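Local coordinates for protein peptidyl tryptophan dihydroxylase (PDB 7CTQ) that probably uses FAD to add two hydroxyl groups to a tryptophan residue of a peptide substrate, as part of making the tryptophylquinone cofactor of quinohemoprotein amine dehydrogenase, at residues E44-R49 and F87-Q92; G60-Q65 and R96-D101; P69-V74 and A171-V176; W183-R188 and Y195-L200. All coordinates share one frame; numbering follows the deposited sequence.

Contact 1: residues E44-R49 and F87-Q92; sequences EGVSQR and FLLDRQ. With FAD (flavin-adenine dinucleotide), chain C.
Glu44 and Arg91 meet in a salt bridge pressed against the flavin. NH1 of Arg91 lies 3.1 Å from OE2 of Glu44, reaching that oxygen on its syn side and within the guanidinium plane, although the carboxylate plane is turned 67° away; a second bond, to OE1, is weak. The arginine chain is bent at chi2 and chi3 (-57° and -56°), with CD 3.3 Å from Glu44 OE2. Both charged groups also hold FAD: the ribityl O2' donates to Glu44 OE1 at 2.8 Å, and Arg91 gives NH1 to O4' and NH2 to the phosphate O1A. Asp95 forms a further salt bridge with NH2. CB of Glu44 packs 3.2 Å from flavin C4.

Next to the salt bridge the antiparallel strands are tightly joined, Glu44 N to Leu89 O at 2.9 Å and Leu89 N to Glu44 O at 2.8 Å. Pairing is looser at Val46 and Phe87: the bond from Phe87 N to Val46 O is sound, that from Val46 N to Phe87 O (3.4 Å) weak. Val46 sets CG1 on Leu89 CB and CG2 on Phe87 CB. Past Ser47, the N-cap of helix 48-56, Gln48 and Arg49 are exposed without touching segment 87-92. Gly45 accepts from flavin N3 through O (2.8 Å) and donates from N to O4, so a strand backbone reads the pyrimidine edge in the FAD site of this monooxygenase.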
# COMPACT_ATOMS: atom_id res chain seq x y z
N GLU A 44 2.93 4.05 -14.00
CA GLU A 44 1.91 3.27 -13.33
C GLU A 44 0.55 3.87 -13.63
O GLU A 44 0.43 5.05 -13.98
CB GLU A 44 2.16 3.25 -11.82
CG GLU A 44 3.32 2.35 -11.42
CD GLU A 44 3.87 2.67 -10.04
OE1 GLU A 44 4.76 1.92 -9.58
OE2 GLU A 44 3.43 3.66 -9.43
N GLY A 45 -0.48 3.04 -13.51
CA GLY A 45 -1.85 3.50 -13.61
C GLY A 45 -2.34 3.97 -12.25
O GLY A 45 -2.19 3.27 -11.25
N VAL A 46 -2.91 5.18 -12.22
CA VAL A 46 -3.43 5.75 -10.98
C VAL A 46 -4.90 6.11 -11.19
O VAL A 46 -5.31 6.52 -12.28
CB VAL A 46 -2.62 6.97 -10.51
CG1 VAL A 46 -1.25 6.53 -9.99
CG2 VAL A 46 -2.48 8.01 -11.63
N SER A 47 -5.68 5.96 -10.12
CA SER A 47 -7.10 6.28 -10.15
C SER A 47 -7.32 7.74 -9.75
O SER A 47 -6.38 8.48 -9.41
CB SER A 47 -7.88 5.34 -9.22
OG SER A 47 -7.55 5.53 -7.85
N GLN A 48 -8.58 8.17 -9.82
CA GLN A 48 -8.95 9.51 -9.38
C GLN A 48 -8.72 9.68 -7.89
O GLN A 48 -8.29 10.74 -7.43
CB GLN A 48 -10.41 9.80 -9.74
CG GLN A 48 -11.44 8.85 -9.10
CD GLN A 48 -11.50 7.48 -9.76
OE1 GLN A 48 -11.03 7.30 -10.89
NE2 GLN A 48 -12.08 6.51 -9.06
N ARG A 49 -8.99 8.62 -7.11
CA ARG A 49 -8.83 8.68 -5.66
C ARG A 49 -7.38 8.95 -5.28
O ARG A 49 -7.10 9.81 -4.44
CB ARG A 49 -9.32 7.36 -5.04
CG ARG A 49 -10.00 7.51 -3.68
CD ARG A 49 -9.95 6.21 -2.90
NE ARG A 49 -10.00 5.04 -3.78
CZ ARG A 49 -9.92 3.78 -3.37
NH1 ARG A 49 -9.81 3.51 -2.07
NH2 ARG A 49 -9.97 2.79 -4.25
N PHE A 87 -5.51 8.01 -15.06
CA PHE A 87 -4.33 8.73 -15.49
C PHE A 87 -3.14 7.78 -15.55
O PHE A 87 -3.26 6.58 -15.28
CB PHE A 87 -4.05 9.91 -14.55
CG PHE A 87 -5.18 10.90 -14.45
CD1 PHE A 87 -5.05 12.18 -14.97
CD2 PHE A 87 -6.38 10.56 -13.82
CE1 PHE A 87 -6.09 13.09 -14.88
CE2 PHE A 87 -7.42 11.46 -13.74
CZ PHE A 87 -7.28 12.73 -14.26
N LEU A 88 -1.99 8.32 -15.94
CA LEU A 88 -0.73 7.61 -15.89
C LEU A 88 0.23 8.42 -15.05
O LEU A 88 0.24 9.65 -15.12
CB LEU A 88 -0.13 7.38 -17.29
CG LEU A 88 -1.07 7.14 -18.48
CD1 LEU A 88 -0.26 6.95 -19.76
CD2 LEU A 88 -2.00 5.95 -18.25
N LEU A 89 1.01 7.74 -14.23
CA LEU A 89 1.95 8.41 -13.34
C LEU A 89 3.36 8.01 -13.73
O LEU A 89 3.69 6.83 -13.73
CB LEU A 89 1.69 8.05 -11.87
CG LEU A 89 2.67 8.77 -10.96
CD1 LEU A 89 2.27 10.23 -10.78
CD2 LEU A 89 2.78 8.07 -9.63
N ASP A 90 4.19 8.99 -14.07
CA ASP A 90 5.57 8.71 -14.43
C ASP A 90 6.40 8.80 -13.16
O ASP A 90 6.64 9.90 -12.64
CB ASP A 90 6.05 9.65 -15.53
CG ASP A 90 7.55 9.80 -15.56
OD1 ASP A 90 8.27 8.81 -15.31
OD2 ASP A 90 8.02 10.91 -15.83
N ARG A 91 6.82 7.64 -12.65
CA ARG A 91 7.54 7.57 -11.39
C ARG A 91 8.86 8.32 -11.43
O ARG A 91 9.35 8.74 -10.37
CB ARG A 91 7.77 6.11 -11.00
CG ARG A 91 6.49 5.35 -10.70
CD ARG A 91 5.71 6.05 -9.60
NE ARG A 91 6.52 6.21 -8.39
CZ ARG A 91 6.50 5.36 -7.37
NH1 ARG A 91 5.70 4.30 -7.40
NH2 ARG A 91 7.28 5.57 -6.31
N GLN A 92 9.45 8.49 -12.61
CA GLN A 92 10.64 9.34 -12.74
C GLN A 92 10.32 10.76 -12.31
O GLN A 92 10.95 11.30 -11.39
CB GLN A 92 11.15 9.31 -14.18
CG GLN A 92 11.21 7.93 -14.82
CD GLN A 92 11.39 8.00 -16.33
OE1 GLN A 92 10.51 7.60 -17.09
NE2 GLN A 92 12.54 8.50 -16.76
PA FAD C . 8.81 3.13 -3.24
O1A FAD C . 7.84 3.93 -4.01
O2A FAD C . 9.39 1.96 -4.03
O5B FAD C . 9.88 4.08 -2.63
C5B FAD C . 11.16 3.59 -2.17
C4B FAD C . 12.15 4.70 -2.39
O4B FAD C . 13.39 4.36 -1.74
C3B FAD C . 12.49 5.02 -3.85
O3B FAD C . 12.63 6.43 -4.02
C2B FAD C . 13.81 4.26 -4.06
O2B FAD C . 14.66 4.86 -5.04
C1B FAD C . 14.44 4.39 -2.68
N9A FAD C . 15.44 3.40 -2.32
C8A FAD C . 15.46 2.06 -2.58
N7A FAD C . 16.50 1.42 -2.10
C5A FAD C . 17.23 2.42 -1.50
C6A FAD C . 18.47 2.42 -0.82
N6A FAD C . 19.21 1.33 -0.62
N1A FAD C . 18.93 3.60 -0.33
C2A FAD C . 18.20 4.70 -0.53
N3A FAD C . 17.02 4.82 -1.16
C4A FAD C . 16.59 3.64 -1.62
N1 FAD C . 0.97 1.27 -7.75
C2 FAD C . 0.01 2.04 -8.35
O2 FAD C . -0.60 2.91 -7.72
N3 FAD C . -0.29 1.86 -9.68
C4 FAD C . 0.29 0.94 -10.52
O4 FAD C . -0.05 0.88 -11.70
C4X FAD C . 1.31 0.12 -9.89
N5 FAD C . 1.92 -0.78 -10.62
C5X FAD C . 2.89 -1.56 -10.02
C6 FAD C . 3.54 -2.53 -10.78
C7 FAD C . 4.51 -3.36 -10.21
C7M FAD C . 5.19 -4.39 -11.07
C8 FAD C . 4.84 -3.21 -8.86
C8M FAD C . 5.89 -4.07 -8.22
C9 FAD C . 4.19 -2.24 -8.10
C9A FAD C . 3.22 -1.42 -8.66
N10 FAD C . 2.56 -0.42 -7.92
C10 FAD C . 1.58 0.36 -8.50
C1' FAD C . 2.84 -0.26 -6.49
C2' FAD C . 3.68 0.96 -6.15
O2' FAD C . 4.86 1.02 -6.95
C3' FAD C . 4.06 0.87 -4.67
O3' FAD C . 2.88 0.55 -3.94
C4' FAD C . 4.67 2.13 -4.07
O4' FAD C . 5.61 2.74 -4.96
C5' FAD C . 5.33 1.83 -2.74
O5' FAD C . 5.70 3.07 -2.12
P FAD C . 6.91 3.14 -1.14
O1P FAD C . 6.59 2.19 0.03
O2P FAD C . 7.22 4.55 -0.79
O3P FAD C . 8.10 2.50 -1.97

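Contact 2: residues G60-Q65 and R96-D101; sequences GGALRQ and RALRDD
OD2 of Asp101 is gripped by two successive backbone amides, Ala62 N at 3.1 Å and, in a weak bond, Gly61 N. The loop between helix 48-56 and strand 67-76 packs here on helix 91-104, tied to it by this one carboxylate. The bond from Ala62 N is the sounder of the two, with an N-H...O angle of 151°, and it uses the syn lone pair of OD2. Asp101 reaches the amides with CG anti to its own carbonyl carbon (chi1 -53°).

Ala62 supplies the apolar half, its methyl pointing at the helix. CB stands 3.6 Å from Ala97 CB and 3.3 Å from Ala97 O, so it bears on the helix backbone as well as on a side chain. The other carboxylate oxygen, OD1, sits 2.9 Å from Ala97 O; two acceptors this close should repel, and the long, weak ion pair of OD1 with Arg104 may offset some of that. The side chain of Leu98 also touches a glycine-rich turn consistent with the Rossmann-type GxGxxG pattern. Leu98 starts off away from the loop, yet its branch CD2 still reaches Ala62 CB at 3.9 Å.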
# COMPACT_ATOMS: atom_id res chain seq x y z
N GLY A 60 0.66 16.53 -3.24
CA GLY A 60 -0.03 16.90 -4.46
C GLY A 60 0.74 17.85 -5.36
O GLY A 60 0.39 18.00 -6.53
N GLY A 61 1.77 18.52 -4.84
CA GLY A 61 2.59 19.36 -5.70
C GLY A 61 3.45 18.53 -6.64
O GLY A 61 3.58 18.85 -7.82
N ALA A 62 4.02 17.45 -6.13
CA ALA A 62 4.79 16.44 -6.82
C ALA A 62 3.97 15.67 -7.83
O ALA A 62 4.45 14.66 -8.35
CB ALA A 62 5.39 15.47 -5.80
N LEU A 63 2.76 16.12 -8.12
CA LEU A 63 1.73 15.25 -8.65
C LEU A 63 1.41 15.51 -10.11
O LEU A 63 1.54 14.61 -10.95
CB LEU A 63 0.45 15.39 -7.83
CG LEU A 63 -0.51 14.24 -8.04
CD1 LEU A 63 0.09 13.09 -7.31
CD2 LEU A 63 -1.82 14.57 -7.43
N ARG A 64 0.95 16.72 -10.44
CA ARG A 64 0.26 16.95 -11.69
C ARG A 64 1.20 17.15 -12.88
O ARG A 64 0.77 16.96 -14.02
CB ARG A 64 -0.68 18.16 -11.55
CG ARG A 64 -1.92 18.04 -12.41
CD ARG A 64 -2.61 16.71 -12.18
NE ARG A 64 -3.79 16.55 -13.04
CZ ARG A 64 -5.00 16.24 -12.59
NH1 ARG A 64 -6.01 16.12 -13.45
NH2 ARG A 64 -5.20 16.05 -11.30
N GLN A 65 2.46 17.51 -12.64
CA GLN A 65 3.44 17.52 -13.72
C GLN A 65 4.04 16.14 -13.96
O GLN A 65 4.75 15.95 -14.96
CB GLN A 65 4.55 18.53 -13.42
CG GLN A 65 4.07 19.85 -12.82
CD GLN A 65 3.66 19.71 -11.36
OE1 GLN A 65 4.33 19.04 -10.58
NE2 GLN A 65 2.53 20.32 -11.00
N ARG A 96 11.32 12.33 -8.23
CA ARG A 96 12.08 13.57 -8.25
C ARG A 96 11.23 14.73 -7.75
O ARG A 96 11.74 15.64 -7.07
CB ARG A 96 12.60 13.86 -9.66
CG ARG A 96 13.84 13.05 -10.07
CD ARG A 96 14.44 13.58 -11.38
NE ARG A 96 13.90 12.91 -12.56
CZ ARG A 96 13.12 13.49 -13.48
NH1 ARG A 96 12.79 14.77 -13.35
NH2 ARG A 96 12.68 12.80 -14.52
N ALA A 97 9.94 14.70 -8.02
CA ALA A 97 9.07 15.77 -7.55
C ALA A 97 8.72 15.65 -6.08
O ALA A 97 8.40 16.66 -5.44
CB ALA A 97 7.80 15.78 -8.39
N LEU A 98 8.72 14.43 -5.52
CA LEU A 98 8.42 14.25 -4.10
C LEU A 98 9.39 15.03 -3.22
O LEU A 98 9.02 15.50 -2.14
CB LEU A 98 8.45 12.77 -3.73
CG LEU A 98 7.23 11.92 -4.10
CD1 LEU A 98 7.46 10.44 -3.78
CD2 LEU A 98 5.97 12.43 -3.42
N ARG A 99 10.64 15.19 -3.67
CA ARG A 99 11.63 15.86 -2.84
C ARG A 99 11.29 17.34 -2.64
O ARG A 99 11.62 17.91 -1.59
CB ARG A 99 13.02 15.71 -3.45
CG ARG A 99 13.17 14.51 -4.38
CD ARG A 99 12.94 13.21 -3.64
NE ARG A 99 14.21 12.59 -3.25
CZ ARG A 99 15.00 11.93 -4.08
NH1 ARG A 99 14.67 11.79 -5.35
NH2 ARG A 99 16.14 11.40 -3.63
N ASP A 100 10.64 17.97 -3.62
CA ASP A 100 10.24 19.37 -3.49
C ASP A 100 9.23 19.54 -2.36
O ASP A 100 9.35 20.45 -1.53
CB ASP A 100 9.65 19.89 -4.80
CG ASP A 100 10.59 19.72 -5.98
OD1 ASP A 100 11.77 19.36 -5.76
OD2 ASP A 100 10.15 19.94 -7.14
N ASP A 101 8.22 18.66 -2.33
CA ASP A 101 7.21 18.74 -1.29
C ASP A 101 7.81 18.51 0.09
O ASP A 101 7.34 19.09 1.08
CB ASP A 101 6.09 17.74 -1.56
CG ASP A 101 5.52 17.88 -2.95
OD1 ASP A 101 6.31 17.94 -3.92
OD2 ASP A 101 4.27 17.94 -3.08

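Contact 3: residues P69-V74 and A171-V176; sequences PATRQV and APASAV
Ala70 turns its CB toward segment 171-176, stopping 4.4 Å from Ala173 N, and opens a run of closer contacts. At Thr71 the methyl does the touching: CG2 lies between the backbone N and the carbonyl carbon (chi1 168° places OG1 anti to N), and meets Ala173 CB and the carbonyl oxygen of Pro172. The carbonyl oxygen of Thr71 takes two donors from Ser174. The hydroxyl OG bonds it at 3.0 Å, tilted 17° from the carbonyl plane, while the backbone N adds only a weak bond.

Arg72 follows, and its bent chain (chi3 -39°) sets NE 3.1 Å from the same Ser174 OG, a weak bond; the hydroxyl thus gives to Thr71 O and accepts from Arg72. CB of Arg72 also approaches OG, at 3.3 Å. The guanidinium finds its stronger partner elsewhere, through a salt bridge of NH2 with Glu86, and NH2 also bonds a hexane-1,6-diol molecule, probably from the crystallisation liquor.

Along this part the chains run as a parallel strand pair, their axes 4.4 Å apart at closest approach, joining strands 67-76 and 173-179 of the mixed sheet although they are far apart in sequence. Gln73 sits at its bonded step, as parallel pairing requires: its N donates to Ser174 O at 3.0 Å and its O accepts from Val176 N at 2.9 Å, the two partners flanking Ala175. CB of Gln73 rests on Ala175 CB, and outside this pair its side chain touches helix 223-228. Val74 lies beside Val176, both pointing the same way, with their CG2 atoms in contact.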
# COMPACT_ATOMS: atom_id res chain seq x y z
N PRO A 69 -3.37 12.65 -18.22
CA PRO A 69 -4.56 11.87 -18.59
C PRO A 69 -4.29 10.99 -19.79
O PRO A 69 -3.40 11.26 -20.61
CB PRO A 69 -5.61 12.95 -18.91
CG PRO A 69 -5.06 14.23 -18.33
CD PRO A 69 -3.57 14.10 -18.40
N ALA A 70 -5.08 9.92 -19.90
CA ALA A 70 -4.90 8.97 -20.99
C ALA A 70 -6.09 8.04 -21.05
O ALA A 70 -6.62 7.63 -20.01
CB ALA A 70 -3.61 8.16 -20.83
N THR A 71 -6.48 7.68 -22.27
CA THR A 71 -7.46 6.63 -22.48
C THR A 71 -6.89 5.28 -22.05
O THR A 71 -5.69 5.15 -21.75
CB THR A 71 -7.88 6.59 -23.94
OG1 THR A 71 -8.62 5.39 -24.19
CG2 THR A 71 -6.64 6.60 -24.84
N ARG A 72 -7.75 4.26 -22.03
CA ARG A 72 -7.34 2.95 -21.52
C ARG A 72 -8.28 1.86 -22.01
O ARG A 72 -9.41 1.75 -21.53
CB ARG A 72 -7.30 2.97 -20.00
CG ARG A 72 -7.03 1.62 -19.39
CD ARG A 72 -6.79 1.78 -17.93
NE ARG A 72 -6.02 2.98 -17.65
CZ ARG A 72 -5.67 3.36 -16.43
NH1 ARG A 72 -4.95 4.47 -16.26
NH2 ARG A 72 -6.03 2.64 -15.38
N GLN A 73 -7.80 1.02 -22.94
CA GLN A 73 -8.53 -0.18 -23.33
C GLN A 73 -8.39 -1.25 -22.26
O GLN A 73 -7.30 -1.48 -21.73
CB GLN A 73 -8.02 -0.70 -24.68
CG GLN A 73 -8.91 -0.35 -25.88
CD GLN A 73 -8.43 -0.97 -27.20
OE1 GLN A 73 -9.17 -1.69 -27.87
NE2 GLN A 73 -7.20 -0.66 -27.58
N VAL A 74 -9.50 -1.90 -21.92
CA VAL A 74 -9.51 -2.95 -20.91
C VAL A 74 -10.09 -4.22 -21.54
O VAL A 74 -11.23 -4.21 -22.02
CB VAL A 74 -10.31 -2.54 -19.66
CG1 VAL A 74 -10.90 -3.76 -18.98
CG2 VAL A 74 -9.41 -1.77 -18.70
N ALA A 171 0.57 10.53 -28.94
CA ALA A 171 -0.48 9.54 -29.15
C ALA A 171 -0.71 8.74 -27.87
O ALA A 171 -0.56 7.51 -27.88
CB ALA A 171 -0.14 8.60 -30.30
N PRO A 172 -1.08 9.38 -26.77
CA PRO A 172 -1.07 8.69 -25.47
C PRO A 172 -2.20 7.68 -25.34
O PRO A 172 -3.30 7.87 -25.86
CB PRO A 172 -1.23 9.83 -24.46
CG PRO A 172 -1.97 10.89 -25.20
CD PRO A 172 -1.60 10.76 -26.66
N ALA A 173 -1.91 6.59 -24.62
CA ALA A 173 -2.89 5.54 -24.38
C ALA A 173 -2.33 4.56 -23.36
O ALA A 173 -1.14 4.60 -23.00
CB ALA A 173 -3.26 4.81 -25.68
N SER A 174 -3.20 3.67 -22.89
CA SER A 174 -2.80 2.58 -22.01
C SER A 174 -3.78 1.43 -22.24
O SER A 174 -4.83 1.60 -22.87
CB SER A 174 -2.76 3.01 -20.55
OG SER A 174 -4.06 3.31 -20.06
N ALA A 175 -3.42 0.25 -21.74
CA ALA A 175 -4.32 -0.90 -21.90
C ALA A 175 -4.00 -1.98 -20.87
O ALA A 175 -2.89 -2.05 -20.33
CB ALA A 175 -4.25 -1.49 -23.31
N VAL A 176 -5.01 -2.82 -20.62
CA VAL A 176 -4.91 -4.02 -19.79
C VAL A 176 -5.57 -5.15 -20.56
O VAL A 176 -6.67 -4.98 -21.09
CB VAL A 176 -5.60 -3.85 -18.42
CG1 VAL A 176 -5.07 -4.89 -17.42
CG2 VAL A 176 -5.44 -2.44 -17.90

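Contact 4: residues W183-R188 and Y195-L200; sequences WAWMAR and YWQVTL. With FAD (flavin-adenine dinucleotide), chain C.
Ala184, Met186, Trp196 and Val198 make an apolar patch on one face of the hairpin. CB of Ala184 sits 3.8 Å from Trp196 NE1 and also meets Val198 CG2, while Met186 CB lies 3.9 Å from Trp196 CD1. The sulfur of Met186 stands at the edge of the indole, a Met-aromatic contact with SD 5.4 Å from the centroid of the five-membered ring, and the bend at chi3 (92°) brings CE back near CD1. On the other face Thr199 packs over Trp183: its CB is 3.9 Å from the centroid of the five-membered ring and 23° off the normal, a CH-pi contact. The indole NE1 of Trp183 bonds Tyr325, and Thr199 OG1 bonds Ser160.

Between the faces, three hydrogen-bonded pairs join the antiparallel strands, 175° apart in direction; at the central pair, Trp185 N donates to Gln197 O and Gln197 N to Trp185 O, both at 2.8 Å.

The polar edge belongs to Gln197. Its NE2 is 3.8 Å from Trp185 CB and bonds a hexane-1,6-diol molecule, while OE1 comes within 3.5 Å of FAD C6, placing the strand beside the flavin's dimethylbenzene ring. Strand 173-179 pairs with 182-188 and strand 158-166 with 193-201, and helix 208-220 packs against Trp196 from the apolar face.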
# COMPACT_ATOMS: atom_id res chain seq x y z
N TRP A 183 -1.53 -11.59 -16.91
CA TRP A 183 -2.17 -10.41 -17.44
C TRP A 183 -1.08 -9.38 -17.73
O TRP A 183 0.00 -9.41 -17.15
CB TRP A 183 -3.26 -9.84 -16.49
CG TRP A 183 -2.75 -9.47 -15.14
CD1 TRP A 183 -2.61 -10.30 -14.05
CD2 TRP A 183 -2.30 -8.18 -14.72
NE1 TRP A 183 -2.10 -9.59 -12.98
CE2 TRP A 183 -1.92 -8.29 -13.36
CE3 TRP A 183 -2.21 -6.93 -15.35
CZ2 TRP A 183 -1.42 -7.20 -12.63
CZ3 TRP A 183 -1.74 -5.85 -14.62
CH2 TRP A 183 -1.34 -5.99 -13.28
N ALA A 184 -1.39 -8.47 -18.65
CA ALA A 184 -0.42 -7.47 -19.06
C ALA A 184 -1.00 -6.07 -18.90
O ALA A 184 -2.20 -5.85 -19.10
CB ALA A 184 0.03 -7.69 -20.52
N TRP A 185 -0.13 -5.14 -18.52
CA TRP A 185 -0.43 -3.72 -18.49
C TRP A 185 0.54 -3.01 -19.42
O TRP A 185 1.74 -3.30 -19.40
CB TRP A 185 -0.30 -3.17 -17.08
CG TRP A 185 -0.05 -1.70 -16.99
CD1 TRP A 185 1.13 -1.08 -16.68
CD2 TRP A 185 -1.01 -0.66 -17.19
NE1 TRP A 185 0.96 0.28 -16.68
CE2 TRP A 185 -0.34 0.57 -16.99
CE3 TRP A 185 -2.37 -0.64 -17.52
CZ2 TRP A 185 -0.99 1.80 -17.10
CZ3 TRP A 185 -3.01 0.58 -17.64
CH2 TRP A 185 -2.32 1.78 -17.42
N MET A 186 0.04 -2.07 -20.22
CA MET A 186 0.90 -1.35 -21.15
C MET A 186 0.49 0.11 -21.26
O MET A 186 -0.69 0.46 -21.11
CB MET A 186 0.88 -1.99 -22.55
CG MET A 186 -0.49 -2.01 -23.18
SD MET A 186 -0.58 -3.12 -24.58
CE MET A 186 -1.13 -4.64 -23.81
N ALA A 187 1.47 0.97 -21.53
CA ALA A 187 1.23 2.40 -21.61
C ALA A 187 2.17 3.05 -22.61
O ALA A 187 3.30 2.61 -22.82
CB ALA A 187 1.40 3.07 -20.24
N ARG A 188 1.69 4.14 -23.21
CA ARG A 188 2.48 4.94 -24.14
C ARG A 188 2.30 6.40 -23.76
O ARG A 188 1.18 6.92 -23.83
CB ARG A 188 2.05 4.68 -25.58
CG ARG A 188 2.86 5.41 -26.62
CD ARG A 188 2.13 5.38 -27.94
NE ARG A 188 2.97 5.91 -29.01
CZ ARG A 188 2.56 6.02 -30.27
NH1 ARG A 188 1.34 5.64 -30.61
NH2 ARG A 188 3.39 6.51 -31.19
N TYR A 195 5.84 1.39 -22.38
CA TYR A 195 5.87 0.56 -21.18
C TYR A 195 5.02 -0.67 -21.44
O TYR A 195 3.90 -0.56 -21.95
CB TYR A 195 5.33 1.36 -19.98
CG TYR A 195 5.38 0.66 -18.63
CD1 TYR A 195 6.32 1.01 -17.67
CD2 TYR A 195 4.45 -0.32 -18.30
CE1 TYR A 195 6.36 0.39 -16.43
CE2 TYR A 195 4.48 -0.95 -17.06
CZ TYR A 195 5.44 -0.60 -16.14
OH TYR A 195 5.47 -1.22 -14.91
N TRP A 196 5.55 -1.85 -21.11
CA TRP A 196 4.75 -3.07 -21.16
C TRP A 196 5.22 -3.98 -20.05
O TRP A 196 6.42 -4.22 -19.89
CB TRP A 196 4.86 -3.76 -22.52
CG TRP A 196 4.14 -5.08 -22.67
CD1 TRP A 196 2.87 -5.27 -23.13
CD2 TRP A 196 4.66 -6.38 -22.40
NE1 TRP A 196 2.57 -6.62 -23.16
CE2 TRP A 196 3.66 -7.32 -22.72
CE3 TRP A 196 5.89 -6.85 -21.91
CZ2 TRP A 196 3.84 -8.69 -22.57
CZ3 TRP A 196 6.07 -8.22 -21.76
CH2 TRP A 196 5.06 -9.11 -22.09
N GLN A 197 4.26 -4.49 -19.27
CA GLN A 197 4.57 -5.24 -18.06
C GLN A 197 3.59 -6.38 -17.94
O GLN A 197 2.37 -6.17 -17.92
CB GLN A 197 4.52 -4.32 -16.84
CG GLN A 197 4.03 -4.95 -15.56
CD GLN A 197 3.43 -3.92 -14.63
OE1 GLN A 197 4.12 -2.98 -14.20
NE2 GLN A 197 2.14 -4.07 -14.32
N VAL A 198 4.11 -7.60 -17.92
CA VAL A 198 3.28 -8.79 -17.87
C VAL A 198 3.52 -9.43 -16.52
O VAL A 198 4.65 -9.47 -16.02
CB VAL A 198 3.55 -9.76 -19.03
CG1 VAL A 198 4.94 -10.40 -18.91
CG2 VAL A 198 2.45 -10.81 -19.09
N THR A 199 2.44 -9.88 -15.90
CA THR A 199 2.47 -10.44 -14.56
C THR A 199 2.15 -11.93 -14.67
O THR A 199 1.15 -12.31 -15.28
CB THR A 199 1.47 -9.71 -13.66
OG1 THR A 199 1.91 -8.36 -13.51
CG2 THR A 199 1.38 -10.38 -12.27
N LEU A 200 3.03 -12.75 -14.11
CA LEU A 200 2.98 -14.18 -14.30
C LEU A 200 3.42 -14.86 -13.01
O LEU A 200 4.03 -14.24 -12.14
CB LEU A 200 3.90 -14.64 -15.44
CG LEU A 200 3.80 -13.96 -16.80
CD1 LEU A 200 5.14 -14.05 -17.52
CD2 LEU A 200 2.70 -14.62 -17.61
PA FAD C . 8.81 3.13 -3.24
O1A FAD C . 7.84 3.93 -4.01
O2A FAD C . 9.39 1.96 -4.03
O5B FAD C . 9.88 4.08 -2.63
C5B FAD C . 11.16 3.59 -2.17
C4B FAD C . 12.15 4.70 -2.39
O4B FAD C . 13.39 4.36 -1.74
C3B FAD C . 12.49 5.02 -3.85
O3B FAD C . 12.63 6.43 -4.02
C2B FAD C . 13.81 4.26 -4.06
O2B FAD C . 14.66 4.86 -5.04
C1B FAD C . 14.44 4.39 -2.68
N9A FAD C . 15.44 3.40 -2.32
C8A FAD C . 15.46 2.06 -2.58
N7A FAD C . 16.50 1.42 -2.10
C5A FAD C . 17.23 2.42 -1.50
C6A FAD C . 18.47 2.42 -0.82
N6A FAD C . 19.21 1.33 -0.62
N1A FAD C . 18.93 3.60 -0.33
C2A FAD C . 18.20 4.70 -0.53
N3A FAD C . 17.02 4.82 -1.16
C4A FAD C . 16.59 3.64 -1.62
N1 FAD C . 0.97 1.27 -7.75
C2 FAD C . 0.01 2.04 -8.35
O2 FAD C . -0.60 2.91 -7.72
N3 FAD C . -0.29 1.86 -9.68
C4 FAD C . 0.29 0.94 -10.52
O4 FAD C . -0.05 0.88 -11.70
C4X FAD C . 1.31 0.12 -9.89
N5 FAD C . 1.92 -0.78 -10.62
C5X FAD C . 2.89 -1.56 -10.02
C6 FAD C . 3.54 -2.53 -10.78
C7 FAD C . 4.51 -3.36 -10.21
C7M FAD C . 5.19 -4.39 -11.07
C8 FAD C . 4.84 -3.21 -8.86
C8M FAD C . 5.89 -4.07 -8.22
C9 FAD C . 4.19 -2.24 -8.10
C9A FAD C . 3.22 -1.42 -8.66
N10 FAD C . 2.56 -0.42 -7.92
C10 FAD C . 1.58 0.36 -8.50
C1' FAD C . 2.84 -0.26 -6.49
C2' FAD C . 3.68 0.96 -6.15
O2' FAD C . 4.86 1.02 -6.95
C3' FAD C . 4.06 0.87 -4.67
O3' FAD C . 2.88 0.55 -3.94
C4' FAD C . 4.67 2.13 -4.07
O4' FAD C . 5.61 2.74 -4.96
C5' FAD C . 5.33 1.83 -2.74
O5' FAD C . 5.70 3.07 -2.12
P FAD C . 6.91 3.14 -1.14
O1P FAD C . 6.59 2.19 0.03
O2P FAD C . 7.22 4.55 -0.79
O3P FAD C . 8.10 2.50 -1.97

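In the fold
Contacts 1 and 4 are buried throughout and both reach FAD, one by charged and polar bonds to its pyrimidine edge, ribityl and phosphate, the other by close approach of Gln197 to the dimethylbenzene side. Contacts 2 and 3 are only partly buried. Strand pairing carries contacts 1, 3 and 4, all in one mixed sheet: antiparallel in 1 and 4, parallel in 3, which shares a strand edge with 4, where Ala175 N probably bonds Met186 O. Contact 2 has no sheet; it hangs a loop on helix 91-104, whose first residues belong to contact 1. The centres of contacts 1 and 2 are about 13 Å apart, and they touch through Phe87 and Arg64. Contacts 2 and 4 do not touch.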